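Local structure of putative drug/sodium antiporter (Escherichia coli, 4Z3N) at residues Y277-A288 with A425-Y436. The protein probably exports the genotoxin colibactin across the cell membrane as a multidrug and toxin extrusion (MATE) transporter, presumably by antiport against cations. Residues are numbered along the deposited sequence; the frame is centred on the assembly and turned at random.
Sequences YNFFIVRLDVNA and AIVLEMRITGVY. With OLC ((2R)-2,3-dihydroxypropyl (9Z)-octadec-9-enoate), chain B.
Helices 277-284 and 432-436 pack antiparallel, their short axes 10.0 Å apart at 165°, with I281 and I432 as the nearest CA pair at 6.7 Å. V435 is the knob of a knobs-into-holes contact, seated among Y277, F280, I281 and L284. Its CG1, anti to the backbone N (chi1 -179°), meets I281 CD1 and, obliquely to the ring, Y277 CE1, while CG2 faces L284 CD1 at 3.8 Å. One turn back, I432 sends CD1 to L284 CB (3.5 Å) and A288 CB (3.7 Å), touching residues on both sides of the bend between helices 250-284 and 286-322. L284 reaches both helices of the other segment: CD1 packs near A425 CB, in the last turn of helix 417-427, and against the carbonyl O of R431, the N-cap residue of helix 432-453; CD2 lies over one face of the R431 guanidinium, 3.8 Å from NH1. The Y277 ring is sandwiched, with I281 CG1 over the rim of one face and monoolein C2 over the centre of the other, 3.6 Å above the plane. Y277 OH comes to the edge of the Y436 ring and is hydrogen-bonded to Q375 OE1. At the bend, D285 holds the N-cap position of helix 286-322, and its OD2 is hydrogen-bonded to Y371 OH. The contact thus joins two helix-to-helix junctions near the periphery of the bundle, with helix 366-379 against Y277 and Y436, and helix 417-427 against F280.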
loop_
_atom_site.group_PDB
_atom_site.type_symbol
_atom_site.label_atom_id
_atom_site.label_comp_id
_atom_site.label_asym_id
_atom_site.label_seq_id
_atom_site.Cartn_x
_atom_site.Cartn_y
_atom_site.Cartn_z
ATOM N N TYR A 277 -6.712 -12.729 12.114
ATOM C CA TYR A 277 -7.347 -13.631 11.155
ATOM C C TYR A 277 -6.588 -14.950 11.059
ATOM O O TYR A 277 -7.182 -16.030 11.037
ATOM C CB TYR A 277 -7.421 -12.974 9.780
ATOM C CG TYR A 277 -8.189 -13.743 8.727
ATOM C CD1 TYR A 277 -9.569 -13.700 8.682
ATOM C CD2 TYR A 277 -7.525 -14.473 7.753
ATOM C CE1 TYR A 277 -10.280 -14.378 7.707
ATOM C CE2 TYR A 277 -8.222 -15.162 6.773
ATOM C CZ TYR A 277 -9.605 -15.105 6.750
ATOM O OH TYR A 277 -10.309 -15.785 5.771
ATOM N N ASN A 278 -5.268 -14.856 10.993
ATOM C CA ASN A 278 -4.438 -16.041 10.942
ATOM C C ASN A 278 -4.558 -16.852 12.222
ATOM O O ASN A 278 -4.693 -18.067 12.170
ATOM C CB ASN A 278 -2.991 -15.650 10.664
ATOM C CG ASN A 278 -2.758 -15.380 9.204
ATOM O OD1 ASN A 278 -3.688 -15.471 8.401
ATOM N ND2 ASN A 278 -1.522 -15.047 8.841
ATOM N N PHE A 279 -4.555 -16.160 13.357
ATOM C CA PHE A 279 -4.742 -16.781 14.665
ATOM C C PHE A 279 -5.974 -17.680 14.679
ATOM O O PHE A 279 -5.885 -18.860 14.985
ATOM C CB PHE A 279 -4.853 -15.689 15.737
ATOM C CG PHE A 279 -5.010 -16.204 17.138
ATOM C CD1 PHE A 279 -3.956 -16.826 17.787
ATOM C CD2 PHE A 279 -6.204 -16.024 17.827
ATOM C CE1 PHE A 279 -4.095 -17.282 19.090
ATOM C CE2 PHE A 279 -6.353 -16.484 19.136
ATOM C CZ PHE A 279 -5.296 -17.106 19.764
ATOM N N PHE A 280 -7.121 -17.119 14.319
ATOM C CA PHE A 280 -8.374 -17.862 14.304
ATOM C C PHE A 280 -8.353 -19.045 13.301
ATOM O O PHE A 280 -8.766 -20.167 13.627
ATOM C CB PHE A 280 -9.535 -16.915 13.979
ATOM C CG PHE A 280 -10.127 -16.223 15.184
ATOM C CD1 PHE A 280 -11.022 -16.878 16.001
ATOM C CD2 PHE A 280 -9.821 -14.900 15.473
ATOM C CE1 PHE A 280 -11.586 -16.244 17.107
ATOM C CE2 PHE A 280 -10.381 -14.254 16.578
ATOM C CZ PHE A 280 -11.260 -14.930 17.398
ATOM N N ILE A 281 -7.875 -18.792 12.086
ATOM C CA ILE A 281 -7.914 -19.798 11.032
ATOM C C ILE A 281 -7.113 -21.043 11.424
ATOM O O ILE A 281 -7.532 -22.172 11.175
ATOM C CB ILE A 281 -7.370 -19.229 9.697
ATOM C CG1 ILE A 281 -8.234 -18.067 9.228
ATOM C CG2 ILE A 281 -7.366 -20.281 8.620
ATOM C CD1 ILE A 281 -9.647 -18.458 8.896
ATOM N N VAL A 282 -5.967 -20.813 12.051
ATOM C CA VAL A 282 -5.014 -21.866 12.397
ATOM C C VAL A 282 -5.510 -22.743 13.558
ATOM O O VAL A 282 -5.424 -23.968 13.496
ATOM C CB VAL A 282 -3.627 -21.248 12.754
ATOM C CG1 VAL A 282 -3.173 -21.710 14.115
ATOM C CG2 VAL A 282 -2.590 -21.577 11.688
ATOM N N ARG A 283 -6.036 -22.106 14.601
ATOM C CA ARG A 283 -6.578 -22.807 15.756
ATOM C C ARG A 283 -7.838 -23.606 15.412
ATOM O O ARG A 283 -8.245 -24.480 16.178
ATOM C CB ARG A 283 -6.876 -21.813 16.893
ATOM C CG ARG A 283 -7.558 -22.434 18.117
ATOM C CD ARG A 283 -7.330 -21.617 19.386
ATOM N NE ARG A 283 -8.468 -20.761 19.714
ATOM C CZ ARG A 283 -9.530 -21.156 20.415
ATOM N NH1 ARG A 283 -9.613 -22.402 20.861
ATOM N NH2 ARG A 283 -10.515 -20.302 20.668
ATOM N N LEU A 284 -8.451 -23.326 14.267
ATOM C CA LEU A 284 -9.669 -24.045 13.878
ATOM C C LEU A 284 -9.397 -25.183 12.890
ATOM O O LEU A 284 -9.766 -26.324 13.152
ATOM C CB LEU A 284 -10.699 -23.094 13.295
ATOM C CG LEU A 284 -11.453 -22.221 14.295
ATOM C CD1 LEU A 284 -12.427 -21.292 13.555
ATOM C CD2 LEU A 284 -12.163 -23.077 15.335
ATOM N N ASP A 285 -8.857 -24.854 11.720
ATOM C CA ASP A 285 -8.325 -25.862 10.809
ATOM C C ASP A 285 -7.058 -25.389 10.072
ATOM O O ASP A 285 -7.079 -24.428 9.308
ATOM C CB ASP A 285 -9.421 -26.279 9.824
ATOM C CG ASP A 285 -8.991 -27.393 8.894
ATOM O OD1 ASP A 285 -7.869 -27.330 8.344
ATOM O OD2 ASP A 285 -9.793 -28.332 8.699
ATOM N N VAL A 286 -5.979 -26.127 10.265
ATOM C CA VAL A 286 -4.687 -25.883 9.640
ATOM C C VAL A 286 -4.760 -25.759 8.114
ATOM O O VAL A 286 -3.913 -25.103 7.505
ATOM C CB VAL A 286 -3.703 -27.041 10.031
ATOM C CG1 VAL A 286 -2.356 -26.945 9.329
ATOM C CG2 VAL A 286 -3.517 -27.061 11.530
ATOM N N ASN A 287 -5.748 -26.409 7.494
ATOM C CA ASN A 287 -5.896 -26.375 6.028
ATOM C C ASN A 287 -6.408 -25.007 5.523
ATOM O O ASN A 287 -5.975 -24.509 4.477
ATOM C CB ASN A 287 -6.837 -27.487 5.550
ATOM C CG ASN A 287 -6.314 -28.893 5.863
ATOM O OD1 ASN A 287 -5.273 -29.308 5.353
ATOM N ND2 ASN A 287 -7.062 -29.637 6.679
ATOM N N ALA A 288 -7.321 -24.404 6.285
ATOM C CA ALA A 288 -7.813 -23.062 5.994
ATOM C C ALA A 288 -6.670 -22.040 6.019
ATOM O O ALA A 288 -6.661 -21.068 5.250
ATOM C CB ALA A 288 -8.898 -22.676 6.974
ATOM N N ALA A 425 -17.871 -17.931 14.944
ATOM C CA ALA A 425 -16.988 -19.088 14.875
ATOM C C ALA A 425 -16.917 -19.922 16.179
ATOM O O ALA A 425 -16.548 -21.103 16.157
ATOM C CB ALA A 425 -15.598 -18.643 14.471
ATOM N N ILE A 426 -17.265 -19.318 17.310
ATOM C CA ILE A 426 -17.186 -20.029 18.577
ATOM C C ILE A 426 -18.545 -20.198 19.228
ATOM O O ILE A 426 -19.037 -21.314 19.345
ATOM C CB ILE A 426 -16.267 -19.323 19.572
ATOM C CG1 ILE A 426 -14.932 -18.934 18.916
ATOM C CG2 ILE A 426 -16.054 -20.208 20.769
ATOM C CD1 ILE A 426 -14.127 -20.091 18.321
ATOM N N VAL A 427 -19.150 -19.098 19.657
ATOM C CA VAL A 427 -20.420 -19.164 20.385
ATOM C C VAL A 427 -21.462 -19.901 19.551
ATOM O O VAL A 427 -21.820 -21.035 19.873
ATOM C CB VAL A 427 -20.938 -17.760 20.761
ATOM C CG1 VAL A 427 -22.288 -17.845 21.432
ATOM C CG2 VAL A 427 -19.949 -17.065 21.664
ATOM N N LEU A 428 -21.940 -19.268 18.480
ATOM C CA LEU A 428 -22.637 -20.008 17.439
ATOM C C LEU A 428 -21.557 -20.924 16.927
ATOM O O LEU A 428 -20.388 -20.558 16.956
ATOM C CB LEU A 428 -23.202 -19.094 16.356
ATOM C CG LEU A 428 -24.429 -18.299 16.800
ATOM C CD1 LEU A 428 -25.501 -19.233 17.346
ATOM C CD2 LEU A 428 -24.042 -17.282 17.850
ATOM N N GLU A 429 -21.896 -22.128 16.514
ATOM C CA GLU A 429 -20.844 -23.137 16.415
ATOM C C GLU A 429 -20.259 -23.264 15.018
ATOM O O GLU A 429 -19.497 -24.195 14.755
ATOM C CB GLU A 429 -21.345 -24.488 16.946
ATOM C CG GLU A 429 -21.368 -24.527 18.481
ATOM C CD GLU A 429 -22.091 -25.731 19.059
ATOM O OE1 GLU A 429 -22.301 -26.729 18.332
ATOM O OE2 GLU A 429 -22.452 -25.673 20.256
ATOM N N MET A 430 -20.615 -22.333 14.130
ATOM C CA MET A 430 -20.008 -22.215 12.789
ATOM C C MET A 430 -18.516 -22.202 13.022
ATOM O O MET A 430 -18.090 -21.796 14.103
ATOM C CB MET A 430 -20.477 -20.932 12.084
ATOM C CG MET A 430 -21.977 -20.682 12.217
ATOM S SD MET A 430 -22.638 -19.160 11.528
ATOM C CE MET A 430 -21.883 -19.188 9.899
ATOM N N ARG A 431 -17.687 -22.710 12.123
ATOM C CA ARG A 431 -16.286 -22.655 12.539
ATOM C C ARG A 431 -15.424 -21.797 11.620
ATOM O O ARG A 431 -15.307 -20.585 11.840
ATOM C CB ARG A 431 -15.705 -24.066 12.642
ATOM C CG ARG A 431 -16.530 -25.011 13.525
ATOM C CD ARG A 431 -15.784 -26.320 13.813
ATOM N NE ARG A 431 -15.494 -26.493 15.240
ATOM C CZ ARG A 431 -14.280 -26.677 15.757
ATOM N NH1 ARG A 431 -13.205 -26.727 14.972
ATOM N NH2 ARG A 431 -14.139 -26.816 17.070
ATOM N N ILE A 432 -14.927 -22.372 10.535
ATOM C CA ILE A 432 -14.163 -21.591 9.577
ATOM C C ILE A 432 -15.121 -20.714 8.757
ATOM O O ILE A 432 -14.797 -19.577 8.436
ATOM C CB ILE A 432 -13.318 -22.501 8.673
ATOM C CG1 ILE A 432 -12.171 -23.122 9.488
ATOM C CG2 ILE A 432 -12.788 -21.740 7.466
ATOM C CD1 ILE A 432 -11.120 -22.148 9.924
ATOM N N THR A 433 -16.305 -21.242 8.454
ATOM C CA THR A 433 -17.346 -20.482 7.763
ATOM C C THR A 433 -17.717 -19.246 8.566
ATOM O O THR A 433 -18.121 -18.219 8.005
ATOM C CB THR A 433 -18.617 -21.328 7.527
ATOM O OG1 THR A 433 -18.388 -22.232 6.447
ATOM C CG2 THR A 433 -19.792 -20.455 7.165
ATOM N N GLY A 434 -17.573 -19.353 9.887
ATOM C CA GLY A 434 -17.858 -18.247 10.785
ATOM C C GLY A 434 -16.793 -17.165 10.710
ATOM O O GLY A 434 -17.109 -16.000 10.794
ATOM N N VAL A 435 -15.534 -17.556 10.579
ATOM C CA VAL A 435 -14.465 -16.606 10.363
ATOM C C VAL A 435 -14.732 -15.785 9.101
ATOM O O VAL A 435 -14.766 -14.554 9.136
ATOM C CB VAL A 435 -13.095 -17.312 10.220
ATOM C CG1 VAL A 435 -11.985 -16.278 10.023
ATOM C CG2 VAL A 435 -12.805 -18.204 11.426
ATOM N N TYR A 436 -14.921 -16.486 7.986
ATOM C CA TYR A 436 -15.165 -15.854 6.701
ATOM C C TYR A 436 -16.281 -14.799 6.781
ATOM O O TYR A 436 -16.119 -13.667 6.302
ATOM C CB TYR A 436 -15.528 -16.901 5.665
ATOM C CG TYR A 436 -14.476 -17.934 5.400
ATOM C CD1 TYR A 436 -13.146 -17.706 5.706
ATOM C CD2 TYR A 436 -14.821 -19.147 4.819
ATOM C CE1 TYR A 436 -12.175 -18.672 5.431
ATOM C CE2 TYR A 436 -13.878 -20.111 4.543
ATOM C CZ TYR A 436 -12.559 -19.875 4.847
ATOM O OH TYR A 436 -11.646 -20.855 4.556
HETATM C C18 OLC B . -6.669 -3.066 2.497
HETATM C C10 OLC B . -12.784 -9.374 2.115
HETATM C C9 OLC B . -11.620 -9.878 1.657
HETATM C C17 OLC B . -7.579 -4.242 2.203
HETATM C C11 OLC B . -12.823 -8.490 3.347
HETATM C C8 OLC B . -11.592 -11.284 1.079
HETATM C C24 OLC B . -10.898 -9.937 10.085
HETATM C C16 OLC B . -8.567 -4.398 3.337
HETATM C C12 OLC B . -11.441 -8.271 3.947
HETATM C C7 OLC B . -10.222 -11.649 0.535
HETATM C C15 OLC B . -9.569 -5.500 3.022
HETATM C C13 OLC B . -11.283 -6.806 4.357
HETATM C C6 OLC B . -9.269 -12.001 1.660
HETATM C C14 OLC B . -9.847 -6.316 4.278
HETATM C C5 OLC B . -9.923 -12.950 2.644
HETATM C C4 OLC B . -9.201 -12.880 3.982
HETATM C C3 OLC B . -9.024 -11.438 4.414
HETATM C C2 OLC B . -8.712 -11.327 5.895
HETATM C C21 OLC B . -10.529 -8.732 7.933
HETATM C C1 OLC B . -9.202 -9.988 6.430
HETATM C C22 OLC B . -10.763 -8.576 9.426
HETATM O O19 OLC B . -9.248 -8.992 5.721
HETATM O O25 OLC B . -10.181 -9.941 11.303
HETATM O O23 OLC B . -9.672 -7.889 10.009
HETATM O O20 OLC B . -9.762 -9.904 7.713
#